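Local atomic coordinates of putative transcriptional regulator (Bacillus cytotoxicus NVH 391-98, PDB entry 3K4H), a protein that probably regulates transcription as a LacI-type DNA-binding protein whose periplasmic-binding-protein-like part holds a glucose-containing glycan. Residues L13-S18 against I74-R79; F93-I98 against D106-V111; V111-Y116 against Y248-E253. One frame throughout, in Å; residues are numbered along the deposited sequence.

Contact 1: residues L13-S18 against I74-R79; sequences LVMPSS and ILLYSR. With GLC (alpha-D-glucopyranose), chain C.
Leu13 and Val14 run beside Ile74 and Leu75 as neighbouring parallel strands, a pairing characteristic of the Rossmann-like sheet in the first domain of a periplasmic-binding-protein fold. Val14 supplies both backbone bonds between the strands: its N donates to Ile74 O (3.1 Å), and its O accepts from Leu76 N (2.9 Å). Side chains then sort by face. Leu13 and Ile74 run alongside each other in the same direction, with Leu13 CD2 4.0 Å from Ile74 CD1; helix 27-41 covers Ile74 on this face. On the other, Val14 CB and CG1 rest on CD2 of Leu75, which helix 83-90 also touches.

Beyond the strand ends the packing becomes more individual. Met15, a selenomethionine, starts away from the partner segment, but bends at chi2 and chi3 bring its CE back to 3.7 Å from Leu76 CD2. In Tyr77, chi1 of 73° puts CG between the backbone N and the carbonyl carbon. Pro16 CA sits over the ring centre, 3.9 Å from the Tyr77 centroid and 12° off the normal, a CH-pi contact. The proline ring and the tyrosine run past one another in opposite senses, with Pro16 CG reaching Tyr77 CB (3.5 Å). At the ring edge lies Val14 O. Arg79, in the loop that follows strand 72-75, has CG anti to the backbone N (chi1 -165°) and a bend at chi3; its NH2 makes a weak, bent hydrogen bond to Pro16 O. That loop also meets the sugar: O2 of glucose donates to Leu76 O at 2.8 Å.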
loop_
_atom_site.group_PDB
_atom_site.type_symbol
_atom_site.label_atom_id
_atom_site.label_comp_id
_atom_site.label_asym_id
_atom_site.label_seq_id
_atom_site.Cartn_x
_atom_site.Cartn_y
_atom_site.Cartn_z
ATOM N N LEU A 13 18.313 14.582 8.512
ATOM C CA LEU A 13 16.883 14.647 8.605
ATOM C C LEU A 13 16.458 15.956 8.014
ATOM O O LEU A 13 17.070 16.989 8.298
ATOM C CB LEU A 13 16.446 14.554 10.057
ATOM C CG LEU A 13 17.013 13.432 10.906
ATOM C CD1 LEU A 13 16.450 13.552 12.306
ATOM C CD2 LEU A 13 16.738 12.032 10.319
ATOM N N VAL A 14 15.419 15.921 7.190
ATOM C CA VAL A 14 14.885 17.138 6.631
ATOM C C VAL A 14 13.418 17.274 6.981
ATOM O O VAL A 14 12.607 16.375 6.733
ATOM C CB VAL A 14 15.108 17.217 5.113
ATOM C CG1 VAL A 14 14.564 18.505 4.554
ATOM C CG2 VAL A 14 16.574 17.113 4.796
HETATM N N MSE A 15 13.099 18.416 7.585
HETATM C CA MSE A 15 11.740 18.783 7.888
HETATM C C MSE A 15 11.010 19.520 6.754
HETATM O O MSE A 15 11.630 19.966 5.793
HETATM C CB MSE A 15 11.751 19.620 9.136
HETATM C CG MSE A 15 11.202 18.879 10.301
HETATM SE SE MSE A 15 12.506 18.130 11.563
HETATM C CE MSE A 15 11.694 16.366 11.568
ATOM N N PRO A 16 9.687 19.647 6.849
ATOM C CA PRO A 16 8.972 20.498 5.901
ATOM C C PRO A 16 9.135 21.974 6.218
ATOM O O PRO A 16 8.786 22.803 5.394
ATOM C CB PRO A 16 7.520 20.103 6.073
ATOM C CG PRO A 16 7.505 18.970 6.981
ATOM C CD PRO A 16 8.755 18.892 7.703
ATOM N N SER A 17 9.691 22.290 7.382
ATOM C CA SER A 17 9.852 23.667 7.838
ATOM C C SER A 17 10.729 23.709 9.104
ATOM O O SER A 17 11.249 22.675 9.545
ATOM C CB SER A 17 8.480 24.324 8.082
ATOM O OG SER A 17 8.620 25.703 8.367
ATOM N N SER A 18 10.898 24.903 9.677
ATOM C CA SER A 18 11.831 25.103 10.796
ATOM C C SER A 18 11.723 23.990 11.843
ATOM O O SER A 18 10.611 23.616 12.236
ATOM C CB SER A 18 11.604 26.477 11.455
ATOM O OG SER A 18 10.311 26.579 12.046
ATOM N N ILE A 74 17.032 11.318 5.333
ATOM C CA ILE A 74 15.627 10.921 5.414
ATOM C C ILE A 74 14.815 12.161 5.267
ATOM O O ILE A 74 15.034 13.107 5.987
ATOM C CB ILE A 74 15.282 10.340 6.781
ATOM C CG1 ILE A 74 16.205 9.198 7.136
ATOM C CG2 ILE A 74 13.867 9.812 6.807
ATOM C CD1 ILE A 74 15.899 8.551 8.466
ATOM N N LEU A 75 13.877 12.186 4.337
ATOM C CA LEU A 75 12.948 13.319 4.256
ATOM C C LEU A 75 11.717 12.983 5.086
ATOM O O LEU A 75 11.050 11.962 4.833
ATOM C CB LEU A 75 12.557 13.571 2.806
ATOM C CG LEU A 75 13.501 14.411 1.955
ATOM C CD1 LEU A 75 13.201 14.236 0.509
ATOM C CD2 LEU A 75 13.298 15.871 2.300
ATOM N N LEU A 76 11.425 13.804 6.090
ATOM C CA LEU A 76 10.327 13.496 7.021
ATOM C C LEU A 76 8.973 13.919 6.490
ATOM O O LEU A 76 7.982 13.967 7.224
ATOM C CB LEU A 76 10.561 14.127 8.382
ATOM C CG LEU A 76 11.541 13.409 9.292
ATOM C CD1 LEU A 76 11.517 11.979 8.908
ATOM C CD2 LEU A 76 12.953 13.941 9.131
ATOM N N TYR A 77 8.938 14.228 5.209
ATOM C CA TYR A 77 7.748 14.758 4.607
ATOM C C TYR A 77 7.772 14.458 3.100
ATOM O O TYR A 77 8.811 14.027 2.575
ATOM C CB TYR A 77 7.680 16.256 4.847
ATOM C CG TYR A 77 8.659 17.013 4.008
ATOM C CD1 TYR A 77 9.997 17.089 4.372
ATOM C CD2 TYR A 77 8.252 17.635 2.838
ATOM C CE1 TYR A 77 10.905 17.783 3.600
ATOM C CE2 TYR A 77 9.149 18.334 2.050
ATOM C CZ TYR A 77 10.478 18.405 2.438
ATOM O OH TYR A 77 11.378 19.085 1.663
ATOM N N SER A 78 6.630 14.677 2.432
ATOM C CA SER A 78 6.525 14.502 1.005
ATOM C C SER A 78 5.663 15.550 0.350
ATOM O O SER A 78 4.432 15.514 0.409
ATOM C CB SER A 78 6.009 13.130 0.654
ATOM O OG SER A 78 5.755 13.082 -0.733
ATOM N N ARG A 79 6.355 16.472 -0.306
ATOM C CA ARG A 79 5.748 17.605 -0.945
ATOM C C ARG A 79 5.934 17.461 -2.427
ATOM O O ARG A 79 6.938 16.937 -2.881
ATOM C CB ARG A 79 6.439 18.885 -0.488
ATOM C CG ARG A 79 5.647 20.126 -0.827
ATOM C CD ARG A 79 6.401 21.373 -0.503
ATOM N NE ARG A 79 6.561 21.554 0.937
ATOM C CZ ARG A 79 7.736 21.589 1.569
ATOM N NH1 ARG A 79 8.889 21.464 0.898
ATOM N NH2 ARG A 79 7.748 21.759 2.887
HETATM C C1 GLC C . 4.203 12.111 7.793
HETATM C C2 GLC C . 4.962 12.380 6.511
HETATM C C3 GLC C . 4.022 12.038 5.367
HETATM C C4 GLC C . 3.571 10.568 5.457
HETATM C C5 GLC C . 2.998 10.270 6.823
HETATM C C6 GLC C . 2.731 8.788 6.926
HETATM O O2 GLC C . 5.306 13.746 6.469
HETATM O O3 GLC C . 4.681 12.398 4.174
HETATM O O4 GLC C . 2.483 10.312 4.628
HETATM O O5 GLC C . 3.859 10.732 7.858
HETATM O O6 GLC C . 1.335 8.647 6.925
#

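Contact 2: residues F93-I98 against D106-V111; sequences FPFVLI and DEITYV. With GLC (alpha-D-glucopyranose), chain C.
Leu97 pairs with Tyr110, and Ile98 with Val111, where strands 95-98 and 110-112 run parallel, and Leu97 carries both backbone hydrogen bonds. Its N donates to Thr109 O at 3.0 Å, the donor lying in the carbonyl plane, while its O receives Val111 N at 2.8 Å, with the donor tilted 29° from the plane of the Leu97 carbonyl. Weaker CA-H...O contacts support the ladder: Val96 CA approaches Thr109 O, Tyr110 CA approaches Leu97 O, and Ile98 CA lies 3.4 Å from Val111 O.

The apolar contacts lie mainly on the face shared by Leu97 and Tyr110, whose CB atoms meet at 3.4 Å, while the tyrosine ring leads away from Leu97. Further back, Ile108 sends CG2 to Phe95 CE2 (3.9 Å), the two side chains crossing obliquely, with helix 83-90 against the phenylalanine. The other face, with Ile98 and Val111, packs on Ala254 of helix 247-264.

Polar sugar chemistry enters at one point, where glucose O3 donates to Ile98 O at 2.6 Å. The contact thus combines a buried apolar body with a backbone carbonyl at the strand's end, which accepts a hydrogen bond from a sugar hydroxyl without any charged or polar side chain of these segments.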
loop_
_atom_site.group_PDB
_atom_site.type_symbol
_atom_site.label_atom_id
_atom_site.label_comp_id
_atom_site.label_asym_id
_atom_site.label_seq_id
_atom_site.Cartn_x
_atom_site.Cartn_y
_atom_site.Cartn_z
ATOM N N PHE A 93 22.410 11.346 -4.647
ATOM C CA PHE A 93 22.653 11.187 -3.211
ATOM C C PHE A 93 21.654 10.214 -2.608
ATOM O O PHE A 93 20.471 10.289 -2.952
ATOM C CB PHE A 93 22.557 12.538 -2.498
ATOM C CG PHE A 93 23.128 12.517 -1.122
ATOM C CD1 PHE A 93 22.300 12.312 -0.015
ATOM C CD2 PHE A 93 24.499 12.656 -0.928
ATOM C CE1 PHE A 93 22.834 12.257 1.272
ATOM C CE2 PHE A 93 25.048 12.603 0.334
ATOM C CZ PHE A 93 24.219 12.404 1.448
ATOM N N PRO A 94 22.101 9.307 -1.705
ATOM C CA PRO A 94 21.139 8.335 -1.165
ATOM C C PRO A 94 20.134 8.969 -0.216
ATOM O O PRO A 94 20.523 9.606 0.755
ATOM C CB PRO A 94 22.014 7.317 -0.405
ATOM C CG PRO A 94 23.387 7.752 -0.536
ATOM C CD PRO A 94 23.422 9.160 -1.080
ATOM N N PHE A 95 18.846 8.801 -0.495
ATOM C CA PHE A 95 17.811 9.315 0.386
ATOM C C PHE A 95 16.556 8.452 0.412
ATOM O O PHE A 95 16.332 7.616 -0.460
ATOM C CB PHE A 95 17.436 10.731 -0.007
ATOM C CG PHE A 95 16.551 10.799 -1.214
ATOM C CD1 PHE A 95 17.103 10.864 -2.497
ATOM C CD2 PHE A 95 15.161 10.797 -1.072
ATOM C CE1 PHE A 95 16.291 10.918 -3.608
ATOM C CE2 PHE A 95 14.344 10.857 -2.180
ATOM C CZ PHE A 95 14.910 10.911 -3.459
ATOM N N VAL A 96 15.709 8.711 1.411
ATOM C CA VAL A 96 14.487 7.933 1.624
ATOM C C VAL A 96 13.343 8.862 2.018
ATOM O O VAL A 96 13.564 9.823 2.769
ATOM C CB VAL A 96 14.717 6.896 2.750
ATOM C CG1 VAL A 96 13.413 6.558 3.441
ATOM C CG2 VAL A 96 15.373 5.646 2.208
ATOM N N LEU A 97 12.138 8.582 1.529
ATOM C CA LEU A 97 10.945 9.357 1.922
ATOM C C LEU A 97 10.140 8.753 3.074
ATOM O O LEU A 97 10.047 7.520 3.197
ATOM C CB LEU A 97 9.989 9.543 0.745
ATOM C CG LEU A 97 10.063 10.723 -0.215
ATOM C CD1 LEU A 97 8.779 10.842 -0.987
ATOM C CD2 LEU A 97 10.224 11.968 0.568
ATOM N N ILE A 98 9.543 9.616 3.903
ATOM C CA ILE A 98 8.431 9.191 4.777
ATOM C C ILE A 98 7.179 9.826 4.180
ATOM O O ILE A 98 6.894 10.988 4.426
ATOM C CB ILE A 98 8.619 9.600 6.286
ATOM C CG1 ILE A 98 9.971 9.110 6.858
ATOM C CG2 ILE A 98 7.416 9.130 7.143
ATOM C CD1 ILE A 98 9.958 8.823 8.379
ATOM N N ASP A 106 8.608 4.054 -8.720
ATOM C CA ASP A 106 9.626 3.080 -9.115
ATOM C C ASP A 106 11.055 3.472 -8.733
ATOM O O ASP A 106 11.842 2.599 -8.377
ATOM C CB ASP A 106 9.528 2.718 -10.613
ATOM C CG ASP A 106 9.407 3.945 -11.538
ATOM O OD1 ASP A 106 9.522 3.770 -12.774
ATOM O OD2 ASP A 106 9.185 5.078 -11.056
ATOM N N GLU A 107 11.385 4.764 -8.778
ATOM C CA GLU A 107 12.767 5.226 -8.537
ATOM C C GLU A 107 13.117 5.549 -7.074
ATOM O O GLU A 107 14.272 5.405 -6.661
ATOM C CB GLU A 107 13.094 6.435 -9.428
ATOM C CG GLU A 107 13.524 6.081 -10.844
ATOM C CD GLU A 107 13.249 7.201 -11.847
ATOM O OE1 GLU A 107 14.223 7.881 -12.249
ATOM O OE2 GLU A 107 12.068 7.402 -12.232
ATOM N N ILE A 108 12.123 5.993 -6.305
ATOM C CA ILE A 108 12.336 6.466 -4.936
ATOM C C ILE A 108 11.937 5.420 -3.901
ATOM O O ILE A 108 10.864 4.810 -4.025
ATOM C CB ILE A 108 11.517 7.740 -4.693
ATOM C CG1 ILE A 108 11.898 8.813 -5.711
ATOM C CG2 ILE A 108 11.689 8.260 -3.250
ATOM C CD1 ILE A 108 10.775 9.825 -5.990
ATOM N N THR A 109 12.696 5.289 -2.832
ATOM C CA THR A 109 12.317 4.390 -1.757
ATOM C C THR A 109 11.637 5.134 -0.645
ATOM O O THR A 109 12.152 6.070 -0.147
ATOM C CB THR A 109 13.506 3.776 -1.150
ATOM O OG1 THR A 109 14.356 3.338 -2.190
ATOM C CG2 THR A 109 13.108 2.620 -0.370
ATOM N N TYR A 110 10.459 4.711 -0.265
ATOM C CA TYR A 110 9.707 5.436 0.691
ATOM C C TYR A 110 8.970 4.587 1.678
ATOM O O TYR A 110 8.752 3.465 1.431
ATOM C CB TYR A 110 8.803 6.399 -0.027
ATOM C CG TYR A 110 7.641 5.789 -0.686
ATOM C CD1 TYR A 110 6.522 5.515 0.014
ATOM C CD2 TYR A 110 7.640 5.531 -2.019
ATOM C CE1 TYR A 110 5.466 4.985 -0.568
ATOM C CE2 TYR A 110 6.579 4.991 -2.612
ATOM C CZ TYR A 110 5.490 4.716 -1.883
ATOM O OH TYR A 110 4.396 4.170 -2.470
ATOM N N VAL A 111 8.646 5.150 2.827
ATOM C CA VAL A 111 7.892 4.510 3.881
ATOM C C VAL A 111 6.607 5.267 4.099
ATOM O O VAL A 111 6.609 6.439 4.066
ATOM C CB VAL A 111 8.651 4.521 5.139
ATOM C CG1 VAL A 111 7.963 3.758 6.114
ATOM C CG2 VAL A 111 9.926 3.938 4.924
HETATM C C1 GLC C . 4.203 12.111 7.793
HETATM C C2 GLC C . 4.962 12.380 6.511
HETATM C C3 GLC C . 4.022 12.038 5.367
HETATM C C4 GLC C . 3.571 10.568 5.457
HETATM C C5 GLC C . 2.998 10.270 6.823
HETATM C C6 GLC C . 2.731 8.788 6.926
HETATM O O2 GLC C . 5.306 13.746 6.469
HETATM O O3 GLC C . 4.681 12.398 4.174
HETATM O O4 GLC C . 2.483 10.312 4.628
HETATM O O5 GLC C . 3.859 10.732 7.858
HETATM O O6 GLC C . 1.335 8.647 6.925
#

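Contact 3: residues V111-Y116 against Y248-E253; sequences VDNDNY and YQLGYE. With GLC (alpha-D-glucopyranose), chain C.
Val111 and Leu250 bring their segments closest, with CA atoms 6.3 Å apart, where strand 110-112 passes helix 247-264. Segment 248-253 is helical throughout, and no hydrogen bond spans the gap. Further along, 111-116 makes an inverse gamma turn centred on Asp114, closed by Asn115 N to Asn113 O, and Asp114 then N-caps the next helix through its side chain.

Leu250 does most of the touching. Its chi2 of 178° sets CD1 anti to CA, toward the sugar, while the other branch, CD2, lies 4.2 Å from Val111 CG1. The same CD2 meets Asn113 ND2 at 3.7 Å, here with the two side chains at about a right angle. Val111 CG1 also rests on Leu250 O, and its CG2 on the backbone of Glu253, whose carboxylate is directed elsewhere, to a salt bridge with Lys270 of the second subunit.

In the periplasmic-binding-protein fold, strand 110-112 leads through helix 115-128 into strand 134-138 of the second sheet, while helix 247-264, which follows strand 241-244 of that second sheet, comes back to pack on the first. Segment 111-116 also lines the sugar site. Glucose O4 donates to Asp112 OD1 (3.0 Å), and O6 accepts from Asn115 ND2 (3.1 Å, 161° at the hydrogen); its approach to Asn113 OD1 is doubtfully short. Asn113 ND2 is directed to the carbonyls of Val245 and Ile274, which would fix the amide's orientation, and Leu250 CD1 lies 3.6 Å from glucose C6.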
loop_
_atom_site.group_PDB
_atom_site.type_symbol
_atom_site.label_atom_id
_atom_site.label_comp_id
_atom_site.label_asym_id
_atom_site.label_seq_id
_atom_site.Cartn_x
_atom_site.Cartn_y
_atom_site.Cartn_z
ATOM N N VAL A 111 8.646 5.150 2.827
ATOM C CA VAL A 111 7.892 4.510 3.881
ATOM C C VAL A 111 6.607 5.267 4.099
ATOM O O VAL A 111 6.609 6.439 4.066
ATOM C CB VAL A 111 8.651 4.521 5.139
ATOM C CG1 VAL A 111 7.963 3.758 6.114
ATOM C CG2 VAL A 111 9.926 3.938 4.924
ATOM N N ASP A 112 5.486 4.597 4.211
ATOM C CA ASP A 112 4.233 5.296 4.307
ATOM C C ASP A 112 3.195 4.455 4.935
ATOM O O ASP A 112 3.424 3.344 5.164
ATOM C CB ASP A 112 3.794 5.710 2.935
ATOM C CG ASP A 112 2.777 6.767 2.948
ATOM O OD1 ASP A 112 2.617 7.418 3.953
ATOM O OD2 ASP A 112 2.135 6.959 1.941
ATOM N N ASN A 113 2.074 5.023 5.299
ATOM C CA ASN A 113 0.917 4.248 5.637
ATOM C C ASN A 113 0.005 4.238 4.452
ATOM O O ASN A 113 0.117 5.059 3.626
ATOM C CB ASN A 113 0.127 4.869 6.738
ATOM C CG ASN A 113 0.931 5.323 7.836
ATOM O OD1 ASN A 113 1.263 6.458 7.917
ATOM N ND2 ASN A 113 1.171 4.470 8.752
ATOM N N ASP A 114 -0.915 3.313 4.361
ATOM C CA ASP A 114 -1.844 3.344 3.243
ATOM C C ASP A 114 -2.928 4.357 3.553
ATOM O O ASP A 114 -4.076 3.997 3.887
ATOM C CB ASP A 114 -2.451 1.973 2.990
ATOM C CG ASP A 114 -3.343 1.947 1.772
ATOM O OD1 ASP A 114 -3.897 0.880 1.485
ATOM O OD2 ASP A 114 -3.508 2.994 1.108
ATOM N N ASN A 115 -2.543 5.627 3.467
ATOM C CA ASN A 115 -3.384 6.744 3.806
ATOM C C ASN A 115 -4.684 6.792 3.018
ATOM O O ASN A 115 -5.720 7.182 3.550
ATOM C CB ASN A 115 -2.600 8.014 3.590
ATOM C CG ASN A 115 -1.688 8.305 4.730
ATOM O OD1 ASN A 115 -2.102 8.204 5.887
ATOM N ND2 ASN A 115 -0.434 8.650 4.435
ATOM N N TYR A 116 -4.632 6.380 1.753
ATOM C CA TYR A 116 -5.836 6.329 0.948
ATOM C C TYR A 116 -6.852 5.436 1.622
ATOM O O TYR A 116 -7.989 5.855 1.855
ATOM C CB TYR A 116 -5.555 5.839 -0.463
ATOM C CG TYR A 116 -6.801 5.744 -1.292
ATOM C CD1 TYR A 116 -7.273 6.838 -2.003
ATOM C CD2 TYR A 116 -7.533 4.559 -1.340
ATOM C CE1 TYR A 116 -8.438 6.732 -2.759
ATOM C CE2 TYR A 116 -8.675 4.453 -2.071
ATOM C CZ TYR A 116 -9.120 5.535 -2.776
ATOM O OH TYR A 116 -10.267 5.398 -3.495
ATOM N N TYR A 248 6.300 5.749 15.171
ATOM C CA TYR A 248 7.606 5.259 15.549
ATOM C C TYR A 248 8.114 4.302 14.475
ATOM O O TYR A 248 9.269 4.372 14.051
ATOM C CB TYR A 248 7.494 4.544 16.897
ATOM C CG TYR A 248 8.724 3.797 17.349
ATOM C CD1 TYR A 248 9.638 4.398 18.208
ATOM C CD2 TYR A 248 8.984 2.491 16.918
ATOM C CE1 TYR A 248 10.775 3.716 18.646
ATOM C CE2 TYR A 248 10.114 1.799 17.338
ATOM C CZ TYR A 248 10.997 2.424 18.211
ATOM O OH TYR A 248 12.133 1.791 18.643
ATOM N N GLN A 249 7.249 3.389 14.043
ATOM C CA GLN A 249 7.664 2.353 13.114
ATOM C C GLN A 249 7.933 2.983 11.740
ATOM O O GLN A 249 8.845 2.537 11.029
ATOM C CB GLN A 249 6.639 1.222 13.054
ATOM C CG GLN A 249 7.266 -0.164 12.971
ATOM C CD GLN A 249 8.148 -0.569 14.197
ATOM O OE1 GLN A 249 7.720 -0.482 15.363
ATOM N NE2 GLN A 249 9.364 -1.059 13.913
ATOM N N LEU A 250 7.196 4.050 11.403
ATOM C CA LEU A 250 7.479 4.808 10.199
ATOM C C LEU A 250 8.929 5.250 10.254
ATOM O O LEU A 250 9.635 5.131 9.275
ATOM C CB LEU A 250 6.568 6.041 10.063
ATOM C CG LEU A 250 5.075 5.916 9.719
ATOM C CD1 LEU A 250 4.459 7.316 9.707
ATOM C CD2 LEU A 250 4.799 5.201 8.388
ATOM N N GLY A 251 9.368 5.740 11.412
ATOM C CA GLY A 251 10.709 6.292 11.577
ATOM C C GLY A 251 11.764 5.215 11.517
ATOM O O GLY A 251 12.763 5.345 10.809
ATOM N N TYR A 252 11.506 4.130 12.236
ATOM C CA TYR A 252 12.466 3.074 12.427
ATOM C C TYR A 252 12.710 2.448 11.076
ATOM O O TYR A 252 13.848 2.328 10.613
ATOM C CB TYR A 252 11.851 2.059 13.358
ATOM C CG TYR A 252 12.754 0.937 13.783
ATOM C CD1 TYR A 252 13.433 1.000 14.997
ATOM C CD2 TYR A 252 12.910 -0.207 12.998
ATOM C CE1 TYR A 252 14.256 -0.042 15.419
ATOM C CE2 TYR A 252 13.749 -1.243 13.406
ATOM C CZ TYR A 252 14.406 -1.150 14.623
ATOM O OH TYR A 252 15.209 -2.157 15.075
ATOM N N GLU A 253 11.610 2.074 10.436
ATOM C CA GLU A 253 11.657 1.502 9.125
ATOM C C GLU A 253 12.253 2.458 8.066
ATOM O O GLU A 253 12.997 2.013 7.196
ATOM C CB GLU A 253 10.281 0.957 8.732
ATOM C CG GLU A 253 10.390 -0.429 8.067
ATOM C CD GLU A 253 10.809 -1.525 9.033
ATOM O OE1 GLU A 253 10.341 -1.512 10.187
ATOM O OE2 GLU A 253 11.601 -2.411 8.646
HETATM C C1 GLC C . 4.203 12.111 7.793
HETATM C C2 GLC C . 4.962 12.380 6.511
HETATM C C3 GLC C . 4.022 12.038 5.367
HETATM C C4 GLC C . 3.571 10.568 5.457
HETATM C C5 GLC C . 2.998 10.270 6.823
HETATM C C6 GLC C . 2.731 8.788 6.926
HETATM O O2 GLC C . 5.306 13.746 6.469
HETATM O O3 GLC C . 4.681 12.398 4.174
HETATM O O4 GLC C . 2.483 10.312 4.628
HETATM O O5 GLC C . 3.859 10.732 7.858
HETATM O O6 GLC C . 1.335 8.647 6.925
#

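How the contacts relate
Contacts 1 and 2 are pairings in one parallel sheet, and contact 3 packs its strand 110-112 against a helix; all three meet a common sugar, an example of ligand binding at the C-terminal ends of parallel strands. Contacts 1 and 2, with centres 12 Å apart, join where strands 72-75 and 95-98 pair: Leu75 N to Val96 O and Leu75 O to Ile98 N, both 2.9 Å and probably hydrogen bonds. Contacts 2 and 3 share Val111, and Ile98 CD1 also packs on Leu250 O at 3.8 Å. Contacts 1 and 3 do not touch, yet the same glucose spans them. Carbonyls of contacts 1 and 2 take O2 and O3; in contact 3 Asp112 takes O4 and Asn115 ND2 donates to O6.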